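Local coordinates for alpha-fucosidase (Bifidobacterium bifidum, PDB 2EAB), which probably hydrolyses alpha-1,2-linked L-fucose as an alpha-L-fucosidase, this chain being the catalytic piece of a longer membrane-associated protein, at residues Y376-G379 with R380-T383; V583-M586 with L587-I591; W632-A635 with K636-K640; F764-D767 with G768-N772. All coordinates share one frame; numbering follows the deposited sequence.

Contact 1 (Y376-G379 with R380-T383)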
# COMPACT_ATOMS: atom_id res chain seq x y z
N TYR A 376 8.45 -10.97 4.91
CA TYR A 376 9.07 -9.95 4.08
C TYR A 376 8.76 -10.17 2.59
O TYR A 376 8.29 -9.27 1.89
CB TYR A 376 10.60 -9.91 4.29
CG TYR A 376 11.26 -9.00 3.28
CD1 TYR A 376 11.26 -7.62 3.47
CD2 TYR A 376 11.81 -9.51 2.10
CE1 TYR A 376 11.84 -6.78 2.53
CE2 TYR A 376 12.37 -8.67 1.15
CZ TYR A 376 12.38 -7.31 1.37
OH TYR A 376 12.93 -6.49 0.43
N LYS A 377 9.04 -11.39 2.13
CA LYS A 377 8.88 -11.75 0.73
C LYS A 377 7.42 -11.71 0.30
O LYS A 377 7.11 -11.37 -0.84
CB LYS A 377 9.46 -13.14 0.48
CG LYS A 377 10.97 -13.18 0.53
CD LYS A 377 11.48 -14.61 0.62
CE LYS A 377 12.99 -14.63 0.53
NZ LYS A 377 13.54 -16.01 0.55
N TYR A 378 6.53 -12.05 1.23
CA TYR A 378 5.09 -12.06 0.97
C TYR A 378 4.58 -10.67 0.61
O TYR A 378 3.70 -10.54 -0.23
CB TYR A 378 4.35 -12.57 2.19
CG TYR A 378 2.97 -13.20 1.99
CD1 TYR A 378 2.66 -13.96 0.86
CD2 TYR A 378 2.02 -13.08 2.99
CE1 TYR A 378 1.40 -14.57 0.74
CE2 TYR A 378 0.78 -13.68 2.89
CZ TYR A 378 0.47 -14.43 1.77
OH TYR A 378 -0.76 -15.04 1.69
N GLY A 379 5.12 -9.64 1.26
CA GLY A 379 4.73 -8.27 0.95
C GLY A 379 5.05 -7.90 -0.48
O GLY A 379 4.31 -7.17 -1.12
N ARG A 380 6.18 -8.41 -0.98
CA ARG A 380 6.53 -8.21 -2.37
C ARG A 380 5.58 -9.00 -3.27
O ARG A 380 5.01 -8.46 -4.21
CB ARG A 380 7.99 -8.58 -2.63
CG ARG A 380 8.98 -7.70 -1.86
CD ARG A 380 10.43 -7.92 -2.28
NE ARG A 380 10.70 -7.41 -3.62
CZ ARG A 380 10.79 -8.16 -4.72
NH1 ARG A 380 10.63 -9.48 -4.65
NH2 ARG A 380 11.06 -7.59 -5.88
N TYR A 381 5.40 -10.28 -2.95
CA TYR A 381 4.47 -11.15 -3.67
C TYR A 381 3.08 -10.52 -3.80
O TYR A 381 2.49 -10.51 -4.88
CB TYR A 381 4.38 -12.51 -2.96
CG TYR A 381 3.30 -13.39 -3.54
CD1 TYR A 381 3.55 -14.18 -4.66
CD2 TYR A 381 2.02 -13.39 -3.00
CE1 TYR A 381 2.55 -14.97 -5.20
CE2 TYR A 381 1.01 -14.17 -3.54
CZ TYR A 381 1.28 -14.96 -4.64
OH TYR A 381 0.29 -15.73 -5.18
N LEU A 382 2.57 -9.99 -2.69
CA LEU A 382 1.21 -9.45 -2.64
C LEU A 382 1.07 -8.19 -3.47
O LEU A 382 -0.02 -7.89 -3.96
CB LEU A 382 0.76 -9.21 -1.20
CG LEU A 382 0.52 -10.48 -0.36
CD1 LEU A 382 0.34 -10.09 1.10
CD2 LEU A 382 -0.69 -11.29 -0.87
N THR A 383 2.17 -7.45 -3.64
CA THR A 383 2.19 -6.30 -4.54
C THR A 383 2.00 -6.78 -5.98
O THR A 383 1.17 -6.25 -6.72
CB THR A 383 3.49 -5.48 -4.43
OG1 THR A 383 3.73 -5.10 -3.07
CG2 THR A 383 3.40 -4.22 -5.28
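Leu382 sets its CD1 methyl over one face of the Tyr378 ring, one turn back on helix 365-386, in a CH-pi contact: CD1 stands 4.0 Å from the ring centroid of Tyr378 and 16° off the normal. The ring reaches the next turn because its CG is anti to the backbone N (chi1 -155°), which swings it to the carbonyl side. Within the helix it also meets Tyr381, whose CD2 comes within 4.0 Å of Tyr378 CD1, the two rings lying nearly parallel but offset, so that they touch near their rims. With an alanine in place of Tyr378 the Leu382 methyl would probably lose its aromatic seat, and a gap would be likely beside the Tyr381 ring. On another flank of the helix, Arg380 touches Tyr376 through its CD methylene, 4.0 Å from Tyr376 OH.

The polar contacts are mainly those of the helix. Tyr381 N donates to Lys377 O at 2.9 Å, in the carbonyl plane, and Leu382 N to Tyr378 O at 2.8 Å. Gly379 O takes two donors from Thr383: the hydroxyl OG1 at 2.9 Å, in the carbonyl plane, and a weak bond from the amide N.

Further polar ends leave the helix. Tyr376 OH bonds Asp777, while Arg380 reaches the carbonyls of Ile330, Tyr331 and Ala435. In this buried part of the catalytic domain, carbon surfaces do the packing within the helix, while the guanidinium, with NE, NH1 and NH2 each bonded to a backbone carbonyl, joins the helix to the end of helix 316-331 and to the loop at Ala435.

Contact 2 (V583-M586 with L587-I591); sequences VWQM and LNDAI. With TRS (2-amino-2-hydroxymethyl-propane-1,3-diol), chain J.
Trp584 and Asn588 run side by side from successive turns of helix 577-596, the amide ND2 of Asn588 coming to 3.2 Å from CH2 of the Trp584 indole. Each has its CG anti to the backbone N (chi1 -177° for the tryptophan, -156° for the asparagine), yet the amide is turned 74° from the indole plane. Gln585 starts out in the same way but folds at chi2, and this kink lays its amide nearly parallel to that of Asn588. From there NE2 bonds Asp690 and also gives a weak hydrogen bond, 2.9 Å long, to O1 of a bound Tris, probably from the crystallisation liquor. The same O1 donates to Asp589 OD1 at 2.6 Å. Were Asn588 an alanine, the indole CH2 would probably lose its amide neighbour and the Tris part of the wall against which its O1 and C1 rest.

The helix belongs to the family 95 catalytic domain, an (alpha/alpha)6 barrel fold, and here it borders a polar pocket. Tris there also bonds Glu520 and Asp690, which hold a calcium ion in this protein, although none is bound here.

On the apolar side Val583 and Leu587 point the same way, CG1 of the valine 4.2 Å from CD1 of the leucine. Met586, bent at chi3, packs instead on helices 507-520 and 525-546. Backbone bonds beneath span four residues, among them Leu587 N to Val583 O at 2.9 Å.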
# COMPACT_ATOMS: atom_id res chain seq x y z
N VAL A 583 2.20 19.18 4.81
CA VAL A 583 2.23 20.28 3.85
C VAL A 583 3.67 20.73 3.60
O VAL A 583 4.05 21.02 2.45
CB VAL A 583 1.30 21.44 4.27
CG1 VAL A 583 1.46 22.66 3.35
CG2 VAL A 583 -0.15 20.96 4.25
N TRP A 584 4.48 20.76 4.66
CA TRP A 584 5.90 21.05 4.53
C TRP A 584 6.56 20.08 3.55
O TRP A 584 7.31 20.50 2.66
CB TRP A 584 6.57 21.00 5.90
CG TRP A 584 8.03 21.36 5.90
CD1 TRP A 584 8.57 22.59 6.12
CD2 TRP A 584 9.13 20.46 5.70
NE1 TRP A 584 9.95 22.52 6.07
CE2 TRP A 584 10.31 21.23 5.81
CE3 TRP A 584 9.23 19.09 5.45
CZ2 TRP A 584 11.59 20.66 5.67
CZ3 TRP A 584 10.50 18.53 5.31
CH2 TRP A 584 11.66 19.31 5.43
N GLN A 585 6.27 18.79 3.70
CA GLN A 585 6.87 17.79 2.83
C GLN A 585 6.42 17.95 1.39
O GLN A 585 7.23 17.78 0.46
CB GLN A 585 6.55 16.37 3.30
CG GLN A 585 7.54 15.35 2.76
CD GLN A 585 8.91 15.52 3.38
OE1 GLN A 585 9.08 15.32 4.58
NE2 GLN A 585 9.88 15.93 2.58
N MET A 586 5.14 18.27 1.19
CA MET A 586 4.62 18.47 -0.15
C MET A 586 5.31 19.64 -0.84
O MET A 586 5.71 19.53 -2.00
CB MET A 586 3.11 18.70 -0.14
CG MET A 586 2.54 18.85 -1.53
SD MET A 586 0.79 19.22 -1.56
CE MET A 586 0.74 20.83 -0.76
N LEU A 587 5.43 20.76 -0.14
CA LEU A 587 6.10 21.92 -0.72
C LEU A 587 7.57 21.62 -1.01
O LEU A 587 8.11 22.06 -2.03
CB LEU A 587 5.96 23.15 0.18
CG LEU A 587 4.53 23.69 0.34
CD1 LEU A 587 4.50 24.79 1.39
CD2 LEU A 587 3.97 24.21 -0.99
N ASN A 588 8.20 20.85 -0.13
CA ASN A 588 9.57 20.41 -0.32
C ASN A 588 9.71 19.58 -1.61
O ASN A 588 10.55 19.88 -2.47
CB ASN A 588 10.01 19.60 0.90
CG ASN A 588 11.52 19.58 1.09
OD1 ASN A 588 12.29 20.04 0.24
ND2 ASN A 588 11.95 19.04 2.21
N ASP A 589 8.85 18.57 -1.74
CA ASP A 589 8.81 17.74 -2.95
C ASP A 589 8.49 18.56 -4.20
O ASP A 589 9.11 18.36 -5.25
CB ASP A 589 7.77 16.62 -2.82
CG ASP A 589 8.18 15.48 -1.88
OD1 ASP A 589 9.32 15.46 -1.38
OD2 ASP A 589 7.34 14.58 -1.66
N ALA A 590 7.52 19.48 -4.08
CA ALA A 590 7.12 20.32 -5.20
C ALA A 590 8.27 21.20 -5.69
O ALA A 590 8.49 21.34 -6.90
CB ALA A 590 5.92 21.17 -4.83
N ILE A 591 9.00 21.79 -4.75
CA ILE A 591 10.18 22.60 -5.07
C ILE A 591 11.23 21.75 -5.79
O ILE A 591 11.81 22.19 -6.79
CB ILE A 591 10.76 23.27 -3.81
CG1 ILE A 591 9.82 24.40 -3.34
CG2 ILE A 591 12.16 23.83 -4.07
CD1 ILE A 591 10.04 24.85 -1.91
C TRS J . 13.24 15.53 -0.74
C1 TRS J . 12.50 16.83 -0.45
C2 TRS J . 14.72 15.81 -0.81
C3 TRS J . 12.75 14.93 -2.06
N TRS J . 12.99 14.58 0.35
O1 TRS J . 11.17 16.59 0.03
O2 TRS J . 15.18 16.68 -1.71
O3 TRS J . 13.49 13.74 -2.38

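Contact 3 (W632-A635 with K636-K640); sequences WSCA and KSLLK
Cys634 and Leu638 touch across one turn of helix 632-639, SG of the cysteine resting 3.8 Å from CD1 of the leucine. Their torsions are complementary: SG is anti to its own backbone N (chi1 177°), toward the carbonyl side, whereas CG of Leu638 sits beside its backbone N, turned back along the helix. The same sulfur forms the disulfide with Cys610.

Beside this pair, Ser637 holds its hydroxyl in the crowded position between N and the carbonyl carbon (chi1 78°). From there OG donates to Cys634 O at 2.8 Å, somewhat tilted from the carbonyl plane. Leu638 N makes a weak bond to that same oxygen, and it also reaches Ala635 O at 3.1 Å, from well above the carbonyl plane. Lys636 runs nearly straight until its last torsion, away from this turn, and lies along Trp584 and Asn588 of helix 577-596; Trp632 is likewise turned outward, packing on Ala590 and Ile591.

At Leu638 the better backbone bond thus spans three residues rather than four, and the hydroxyl of Ser637 probably makes up for the weak grip of the backbone amide on Cys634 O.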
# COMPACT_ATOMS: atom_id res chain seq x y z
N TRP A 632 6.46 29.04 -3.02
CA TRP A 632 6.59 27.76 -2.33
C TRP A 632 7.68 27.79 -1.26
O TRP A 632 7.47 27.28 -0.16
CB TRP A 632 6.82 26.62 -3.31
CG TRP A 632 5.67 26.39 -4.25
CD1 TRP A 632 4.40 26.92 -4.17
CD2 TRP A 632 5.68 25.55 -5.40
NE1 TRP A 632 3.64 26.46 -5.21
CE2 TRP A 632 4.39 25.61 -5.98
CE3 TRP A 632 6.65 24.74 -6.00
CZ2 TRP A 632 4.06 24.90 -7.14
CZ3 TRP A 632 6.32 24.03 -7.15
CH2 TRP A 632 5.04 24.12 -7.71
N SER A 633 8.83 28.38 -1.57
CA SER A 633 9.93 28.50 -0.60
C SER A 633 9.51 29.33 0.62
O SER A 633 9.83 28.97 1.76
CB SER A 633 11.17 29.13 -1.23
OG SER A 633 11.69 28.30 -2.26
N CYS A 634 8.80 30.43 0.38
CA CYS A 634 8.33 31.28 1.46
C CYS A 634 7.35 30.52 2.35
O CYS A 634 7.54 30.45 3.57
CB CYS A 634 7.70 32.55 0.90
SG CYS A 634 7.01 33.60 2.19
N ALA A 635 6.32 29.94 1.75
CA ALA A 635 5.30 29.20 2.50
C ALA A 635 5.94 28.09 3.34
O ALA A 635 5.64 27.95 4.52
CB ALA A 635 4.25 28.63 1.56
N LYS A 636 6.84 27.33 2.72
CA LYS A 636 7.51 26.22 3.40
C LYS A 636 8.28 26.70 4.63
O LYS A 636 8.24 26.06 5.69
CB LYS A 636 8.45 25.51 2.42
CG LYS A 636 9.26 24.38 3.01
CD LYS A 636 10.04 23.67 1.92
CE LYS A 636 11.10 22.75 2.50
NZ LYS A 636 12.26 23.51 3.03
N SER A 637 8.96 27.83 4.50
CA SER A 637 9.79 28.39 5.57
C SER A 637 8.97 28.90 6.76
O SER A 637 9.52 29.09 7.84
CB SER A 637 10.68 29.51 5.04
OG SER A 637 9.96 30.72 4.87
N LEU A 638 7.68 29.14 6.54
CA LEU A 638 6.83 29.73 7.57
C LEU A 638 6.04 28.73 8.40
O LEU A 638 5.41 29.10 9.39
CB LEU A 638 5.87 30.75 6.95
CG LEU A 638 6.51 32.01 6.35
CD1 LEU A 638 5.47 32.77 5.56
CD2 LEU A 638 7.13 32.89 7.43
N LEU A 639 6.07 27.46 8.00
CA LEU A 639 5.30 26.43 8.69
C LEU A 639 5.88 26.09 10.05
O LEU A 639 5.14 25.85 11.01
CB LEU A 639 5.14 25.18 7.83
CG LEU A 639 4.26 25.35 6.58
CD1 LEU A 639 4.48 24.19 5.63
CD2 LEU A 639 2.78 25.46 6.95
N LYS A 640 7.21 26.06 10.14
CA LYS A 640 7.91 25.68 11.37
C LYS A 640 7.23 24.47 12.02
O LYS A 640 6.78 24.53 13.17
CB LYS A 640 7.99 26.86 12.34
CG LYS A 640 8.90 27.99 11.86
CD LYS A 640 8.81 29.24 12.73
CE LYS A 640 9.08 28.96 14.21
NZ LYS A 640 8.61 30.11 15.05

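Contact 4 (F764-D767 with G768-N772)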
# COMPACT_ATOMS: atom_id res chain seq x y z
N PHE A 764 -8.38 -9.08 8.71
CA PHE A 764 -7.35 -8.98 7.67
C PHE A 764 -7.32 -7.58 7.08
O PHE A 764 -8.36 -7.07 6.65
CB PHE A 764 -7.64 -10.01 6.57
CG PHE A 764 -6.97 -9.72 5.24
CD1 PHE A 764 -5.60 -9.46 5.14
CD2 PHE A 764 -7.71 -9.77 4.07
CE1 PHE A 764 -5.01 -9.22 3.90
CE2 PHE A 764 -7.13 -9.54 2.83
CZ PHE A 764 -5.77 -9.26 2.74
N GLN A 765 -6.13 -6.99 7.09
CA GLN A 765 -5.85 -5.70 6.46
C GLN A 765 -4.47 -5.83 5.84
O GLN A 765 -3.50 -6.15 6.53
CB GLN A 765 -5.84 -4.57 7.50
CG GLN A 765 -7.23 -4.24 8.05
CD GLN A 765 -8.12 -3.60 7.00
OE1 GLN A 765 -9.00 -4.26 6.43
NE2 GLN A 765 -7.91 -2.33 6.75
N ILE A 766 -4.38 -5.61 4.53
CA ILE A 766 -3.12 -5.87 3.82
C ILE A 766 -2.04 -4.83 4.11
O ILE A 766 -0.84 -5.09 3.92
CB ILE A 766 -3.38 -5.99 2.30
CG1 ILE A 766 -2.29 -6.84 1.63
CG2 ILE A 766 -3.56 -4.62 1.65
CD1 ILE A 766 -2.65 -7.30 0.22
N ASP A 767 -2.45 -3.66 4.59
CA ASP A 767 -1.51 -2.57 4.87
C ASP A 767 -0.27 -3.04 5.61
O ASP A 767 0.86 -2.80 5.16
CB ASP A 767 -2.19 -1.38 5.57
CG ASP A 767 -3.14 -1.78 6.70
OD1 ASP A 767 -2.85 -2.69 7.50
OD2 ASP A 767 -4.21 -1.14 6.80
N GLY A 768 -0.46 -3.75 6.72
CA GLY A 768 0.65 -4.22 7.55
C GLY A 768 1.56 -5.22 6.86
O GLY A 768 2.73 -5.32 7.22
N ASN A 769 1.05 -5.96 5.88
CA ASN A 769 1.91 -6.83 5.07
C ASN A 769 2.92 -5.98 4.30
O ASN A 769 4.13 -6.27 4.29
CB ASN A 769 1.10 -7.67 4.09
CG ASN A 769 0.43 -8.87 4.74
OD1 ASN A 769 -0.79 -8.93 4.82
ND2 ASN A 769 1.24 -9.83 5.19
N PHE A 770 2.42 -4.93 3.66
CA PHE A 770 3.28 -4.02 2.92
C PHE A 770 4.18 -3.21 3.85
O PHE A 770 5.35 -2.94 3.52
CB PHE A 770 2.43 -3.11 2.02
CG PHE A 770 1.62 -3.85 0.99
CD1 PHE A 770 2.22 -4.76 0.12
CD2 PHE A 770 0.25 -3.62 0.86
CE1 PHE A 770 1.48 -5.42 -0.85
CE2 PHE A 770 -0.49 -4.26 -0.11
CZ PHE A 770 0.12 -5.18 -0.96
N GLY A 771 3.66 -2.84 5.01
CA GLY A 771 4.43 -2.11 6.02
C GLY A 771 5.60 -2.91 6.54
O GLY A 771 6.67 -2.36 6.80
N ASN A 772 5.41 -4.22 6.70
CA ASN A 772 6.48 -5.11 7.13
C ASN A 772 7.64 -5.10 6.13
O ASN A 772 8.80 -4.87 6.50
CB ASN A 772 5.95 -6.53 7.35
CG ASN A 772 7.04 -7.49 7.75
OD1 ASN A 772 7.83 -7.92 6.91
ND2 ASN A 772 7.08 -7.84 9.03
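Ile766 O serves two amides where the loop runs into helix 767-780, Phe770 N approaching at 3.3 Å, nearly along the C=O axis, and Asn769 N giving a weak bond at 2.9 Å, while Asp767 O continues the pattern, accepting Gly771 N at 2.8 Å in the carbonyl plane.

The main side-chain contact joins Ile766 to the Phe770 ring, which it meets at a slant. CG2 of the isoleucine comes to 3.6 Å from Phe770 CE2, and CG1 equally close to the same carbon; CD1 follows to 3.7 Å from Phe770 CZ. This spread is possible because CG1 is anti to the backbone N (chi1 -155°), carrying the longer branch up along the ring.

The turn lies deep in the (alpha/alpha)6 barrel of the catalytic domain, where the helix start is braced from several sides. Phe770 packs on Leu382 and Thr383 of helix 365-386, and Asn769 uses both ends of its amide on the backbone of the preceding loop, OD1 to Asp759 N and ND2 to Leu757 O.

Asp767 turns its carboxylate onto the next residue, OD1 taking a short but bent and weak hydrogen bond from Gly768 N at 2.7 Å.

Overall arrangement
From the N terminus, contact 1 comes first, on helix 365-386, then contact 2 on helix 577-596, contact 3 on helix 632-639 and contact 4 at the start of helix 767-780. Each joins adjoining residues, so none closes a long loop, and the four follow in series without nesting or crossing. In space they form two pairs. Contacts 2 and 3, about 9 Å apart between centres, pack two successive helices together, with Leu639 CD1 3.6 Å from Trp584 N. Contacts 1 and 4, far apart in sequence, meet near the centre of the folded chain, where Thr383 OG1 lies 3.2 Å from Phe770 CE1. About 30 Å separates the centres of contacts 1 and 2.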